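Local coordinates for uncharacterized protein (Bacteroides caccae, PDB 4R4K), which is of unknown function but has a cystatin-like fold of the NTF2 clan, with a cleft that takes up polyethylene glycol chains in the crystal, at residues Phe15-Ala23 with Trp58-Met66. Sequence-based numbering, arbitrary orientation.
With PEU (2,5,8,11,14,17,20,23,26,29,32,35,38,41,44,47,50,53,56,59,62,65,68,71,74,77,80-heptacosaoxadooctacontan-82-ol), chain J; PEU (2,5,8,11,14,17,20,23,26,29,32,35,38,41,44,47,50,53,56,59,62,65,68,71,74,77,80-heptacosaoxadooctacontan-82-ol), chain H.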
loop_
_atom_site.group_PDB
_atom_site.type_symbol
_atom_site.label_atom_id
_atom_site.label_comp_id
_atom_site.label_asym_id
_atom_site.label_seq_id
_atom_site.Cartn_x
_atom_site.Cartn_y
_atom_site.Cartn_z
ATOM N N PHE A 15 8.882 -6.442 12.134
ATOM C CA PHE A 15 8.409 -5.113 11.744
ATOM C C PHE A 15 7.001 -5.142 11.129
ATOM O O PHE A 15 6.142 -4.325 11.471
ATOM C CB PHE A 15 9.385 -4.459 10.756
ATOM C CG PHE A 15 8.733 -3.450 9.846
ATOM C CD1 PHE A 15 8.462 -2.151 10.282
ATOM C CD2 PHE A 15 8.373 -3.806 8.549
ATOM C CE1 PHE A 15 7.879 -1.220 9.416
ATOM C CE2 PHE A 15 7.741 -2.895 7.707
ATOM C CZ PHE A 15 7.510 -1.599 8.139
ATOM N N LEU A 16 6.794 -6.042 10.173
ATOM C CA LEU A 16 5.536 -6.048 9.434
ATOM C C LEU A 16 4.370 -6.377 10.350
ATOM O O LEU A 16 3.296 -5.770 10.244
ATOM C CB LEU A 16 5.628 -7.015 8.276
ATOM C CG LEU A 16 4.460 -6.962 7.309
ATOM C CD1 LEU A 16 4.348 -5.600 6.646
ATOM C CD2 LEU A 16 4.619 -8.073 6.283
ATOM N N ASP A 17 4.599 -7.278 11.295
ATOM C CA ASP A 17 3.585 -7.588 12.302
ATOM C C ASP A 17 3.236 -6.364 13.159
ATOM O O ASP A 17 2.064 -6.105 13.431
ATOM C CB ASP A 17 4.017 -8.784 13.157
ATOM C CG ASP A 17 3.874 -10.111 12.411
ATOM O OD1 ASP A 17 3.210 -10.141 11.352
ATOM O OD2 ASP A 17 4.414 -11.131 12.891
ATOM N N LYS A 18 4.233 -5.595 13.572
ATOM C CA LYS A 18 3.926 -4.382 14.305
ATOM C C LYS A 18 3.222 -3.320 13.434
ATOM O O LYS A 18 2.295 -2.640 13.871
ATOM C CB LYS A 18 5.174 -3.831 14.988
ATOM C CG LYS A 18 4.802 -2.803 16.048
ATOM C CD LYS A 18 6.021 -2.238 16.744
ATOM C CE LYS A 18 5.600 -1.311 17.863
ATOM N NZ LYS A 18 6.761 -0.685 18.547
ATOM N N PHE A 19 3.704 -3.168 12.208
ATOM C CA PHE A 19 3.171 -2.209 11.236
ATOM C C PHE A 19 1.678 -2.440 11.026
ATOM O O PHE A 19 0.881 -1.480 11.026
ATOM C CB PHE A 19 3.949 -2.413 9.937
ATOM C CG PHE A 19 3.621 -1.452 8.819
ATOM C CD1 PHE A 19 4.300 -0.235 8.681
ATOM C CD2 PHE A 19 2.683 -1.789 7.840
ATOM C CE1 PHE A 19 4.018 0.635 7.624
ATOM C CE2 PHE A 19 2.431 -0.940 6.777
ATOM C CZ PHE A 19 3.088 0.275 6.677
ATOM N N THR A 20 1.293 -3.701 10.866
ATOM C CA THR A 20 -0.104 -4.013 10.529
ATOM C C THR A 20 -0.992 -4.064 11.779
ATOM O O THR A 20 -2.205 -4.117 11.653
ATOM C CB THR A 20 -0.243 -5.349 9.767
ATOM O OG1 THR A 20 0.377 -6.405 10.507
ATOM C CG2 THR A 20 0.389 -5.230 8.417
ATOM N N SER A 21 -0.389 -4.051 12.963
ATOM C CA SER A 21 -1.154 -4.202 14.214
ATOM C C SER A 21 -1.498 -2.874 14.901
ATOM O O SER A 21 -2.294 -2.863 15.834
ATOM C CB SER A 21 -0.394 -5.118 15.177
ATOM O OG SER A 21 0.659 -4.388 15.787
ATOM N N SER A 22 -0.913 -1.764 14.455
ATOM C CA SER A 22 -1.119 -0.465 15.113
ATOM C C SER A 22 -1.097 0.679 14.111
ATOM O O SER A 22 -0.076 0.916 13.458
ATOM C CB SER A 22 -0.022 -0.196 16.151
ATOM O OG SER A 22 -0.083 1.140 16.643
ATOM N N ALA A 23 -2.211 1.394 14.006
ATOM C CA ALA A 23 -2.304 2.541 13.089
ATOM C C ALA A 23 -1.288 3.626 13.415
ATOM O O ALA A 23 -0.621 4.153 12.514
ATOM C CB ALA A 23 -3.697 3.127 13.126
ATOM N N TRP A 58 -3.417 8.076 2.773
ATOM C CA TRP A 58 -2.948 6.713 3.024
ATOM C C TRP A 58 -4.023 5.752 3.538
ATOM O O TRP A 58 -4.590 5.988 4.588
ATOM C CB TRP A 58 -1.806 6.725 4.050
ATOM C CG TRP A 58 -1.284 5.364 4.373
ATOM C CD1 TRP A 58 -1.479 4.651 5.532
ATOM C CD2 TRP A 58 -0.504 4.534 3.506
ATOM N NE1 TRP A 58 -0.864 3.418 5.434
ATOM C CE2 TRP A 58 -0.263 3.317 4.200
ATOM C CE3 TRP A 58 -0.012 4.688 2.201
ATOM C CZ2 TRP A 58 0.467 2.282 3.639
ATOM C CZ3 TRP A 58 0.723 3.656 1.655
ATOM C CH2 TRP A 58 0.956 2.473 2.374
ATOM N N PRO A 59 -4.277 4.653 2.802
ATOM C CA PRO A 59 -5.106 3.576 3.365
ATOM C C PRO A 59 -4.290 2.647 4.257
ATOM O O PRO A 59 -3.358 2.003 3.778
ATOM C CB PRO A 59 -5.599 2.807 2.118
ATOM C CG PRO A 59 -5.135 3.618 0.932
ATOM C CD PRO A 59 -3.940 4.371 1.408
ATOM N N LEU A 60 -4.695 2.518 5.516
ATOM C CA LEU A 60 -4.019 1.646 6.443
ATOM C C LEU A 60 -4.103 0.184 6.003
ATOM O O LEU A 60 -5.181 -0.294 5.632
ATOM C CB LEU A 60 -4.581 1.851 7.853
ATOM C CG LEU A 60 -4.277 3.226 8.478
ATOM C CD1 LEU A 60 -5.223 3.520 9.630
ATOM C CD2 LEU A 60 -2.839 3.322 8.959
ATOM N N LEU A 61 -2.956 -0.490 6.076
ATOM C CA LEU A 61 -2.795 -1.879 5.633
ATOM C C LEU A 61 -2.817 -2.841 6.813
ATOM O O LEU A 61 -2.119 -2.632 7.799
ATOM C CB LEU A 61 -1.468 -2.039 4.915
ATOM C CG LEU A 61 -1.393 -1.248 3.616
ATOM C CD1 LEU A 61 0.013 -1.337 3.068
ATOM C CD2 LEU A 61 -2.420 -1.716 2.589
ATOM N N ASP A 62 -3.665 -3.866 6.728
ATOM C CA ASP A 62 -3.784 -4.836 7.807
ATOM C C ASP A 62 -3.048 -6.130 7.531
ATOM O O ASP A 62 -2.509 -6.316 6.444
ATOM C CB ASP A 62 -5.257 -5.055 8.174
ATOM C CG ASP A 62 -6.055 -5.794 7.124
ATOM O OD1 ASP A 62 -5.488 -6.429 6.206
ATOM O OD2 ASP A 62 -7.303 -5.769 7.241
ATOM N N SER A 63 -3.015 -7.013 8.522
ATOM C CA SER A 63 -2.201 -8.237 8.425
ATOM C C SER A 63 -2.717 -9.172 7.344
ATOM O O SER A 63 -1.934 -9.829 6.673
ATOM C CB SER A 63 -2.141 -8.970 9.759
ATOM O OG SER A 63 -3.422 -9.339 10.187
ATOM N N GLU A 64 -4.034 -9.241 7.180
ATOM C CA GLU A 64 -4.625 -10.101 6.174
ATOM C C GLU A 64 -4.205 -9.669 4.765
ATOM O O GLU A 64 -3.901 -10.505 3.910
ATOM C CB GLU A 64 -6.158 -10.087 6.313
ATOM C CG GLU A 64 -6.662 -10.705 7.613
ATOM C CD GLU A 64 -6.580 -9.811 8.866
ATOM O OE1 GLU A 64 -6.232 -8.602 8.788
ATOM O OE2 GLU A 64 -6.872 -10.338 9.969
ATOM N N THR A 65 -4.171 -8.366 4.530
ATOM C CA THR A 65 -3.790 -7.834 3.243
ATOM C C THR A 65 -2.333 -8.151 2.914
ATOM O O THR A 65 -2.002 -8.414 1.754
ATOM C CB THR A 65 -4.070 -6.326 3.165
ATOM O OG1 THR A 65 -5.480 -6.125 3.256
ATOM C CG2 THR A 65 -3.593 -5.711 1.843
HETATM N N MSE A 66 -1.477 -8.152 3.927
HETATM C CA MSE A 66 -0.048 -8.318 3.707
HETATM C C MSE A 66 0.393 -9.778 3.641
HETATM O O MSE A 66 1.579 -10.053 3.559
HETATM C CB MSE A 66 0.713 -7.547 4.773
HETATM C CG MSE A 66 0.479 -6.044 4.700
HETATM SE SE MSE A 66 1.053 -5.323 2.960
HETATM C CE MSE A 66 2.741 -6.245 2.707
HETATM O OCV PEU J . -15.505 -5.003 9.414
HETATM C CCW PEU J . -14.517 -4.073 9.002
HETATM C CCX PEU J . -13.154 -4.458 9.546
HETATM O OCY PEU J . -12.183 -3.829 8.710
HETATM C CCZ PEU J . -11.496 -2.714 9.285
HETATM C CDA PEU J . -10.015 -2.950 9.050
HETATM O ODB PEU J . -9.566 -3.940 9.966
HETATM C CDC PEU J . -8.424 -4.699 9.552
HETATM C CDD PEU J . -8.543 -6.162 9.988
HETATM O ODE PEU J . -7.423 -6.547 10.803
HETATM O OCP PEU H . -12.518 -0.476 -4.303
HETATM C CCQ PEU H . -11.705 0.327 -3.451
HETATM C CCR PEU H . -10.245 -0.088 -3.592
HETATM O OCS PEU H . -10.097 -1.476 -3.287
HETATM C CCT PEU H . -9.458 -2.234 -4.329
HETATM C CCU PEU H . -7.958 -1.957 -4.369
HETATM O OCV PEU H . -7.425 -2.178 -3.066
HETATM C CCW PEU H . -6.006 -2.266 -3.024
HETATM C CCX PEU H . -5.550 -1.937 -1.613
HETATM O OCY PEU H . -6.157 -2.797 -0.641
HETATM C CCZ PEU H . -5.717 -2.574 0.711
HETATM C CDA PEU H . -6.255 -1.270 1.307
HETATM O ODB PEU H . -6.850 -1.484 2.587
HETATM C CDC PEU H . -8.149 -0.904 2.749
HETATM C CDD PEU H . -9.169 -1.741 1.974
HETATM O ODE PEU H . -10.495 -1.508 2.459
HETATM O O HOH W 1 -3.891 -6.129 11.125
#
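A chi1 of 54° sets Thr-20 OG1 between the backbone N and the carbonyl carbon, which puts CG2 beside the backbone N and turns it onto the chain of 58-66, where Met-66, a selenomethionine, meets it through its CG, 3.8 Å from Thr-20 CG2. The contact belongs to the cystatin-like fold, in which the N-terminal helix 12-21 packs against the connection leading into strand 69-72. No direct hydrogen bond joins the two segments; they meet mostly by van der Waals contact, helped by one water bridge. Thr-20 CB lies 3.5 Å from Ser-63 N, over the backbone where the connection turns. Phe-19, its CG anti to the backbone N (chi1 -176°), is thereby swung across so that its ring edge does the touching: CE2 is 4.4 Å from Leu-61 CD1, and CZ reaches the Trp-58 ring obliquely at CZ2. At the start of the next helix, 23-28, Ala-23 CB meets Leu-60 CD1 at 3.8 Å, both side chains also touching Phe-149 of helix 135-152. Gln-26 ties both sides together, taking Trp-58 NE1 and Leu-61 N on its OE1 and giving NE2 to Phe-19 O.

The turn after Asp-62 is an Asx motif. Asp-62 OD1 receives Thr-65 N at 2.9 Å, nearly on the C-O line, while Thr-65 OG1 donates to it from above the carboxylate plane, 42° out of it. Replacing Asp-62 by an alanine is likely to leave Thr-65 N and OG1 without their shared acceptor and the 63-65 turn less fixed. One bound glycol chain gives ODE to Glu-64 OE1, and a second lies near Leu-61 CD2 and Thr-65 CG2. A single water bridges the segments, donating to Thr-20 O at 2.7 Å and accepting from Ser-63 N at 2.9 Å.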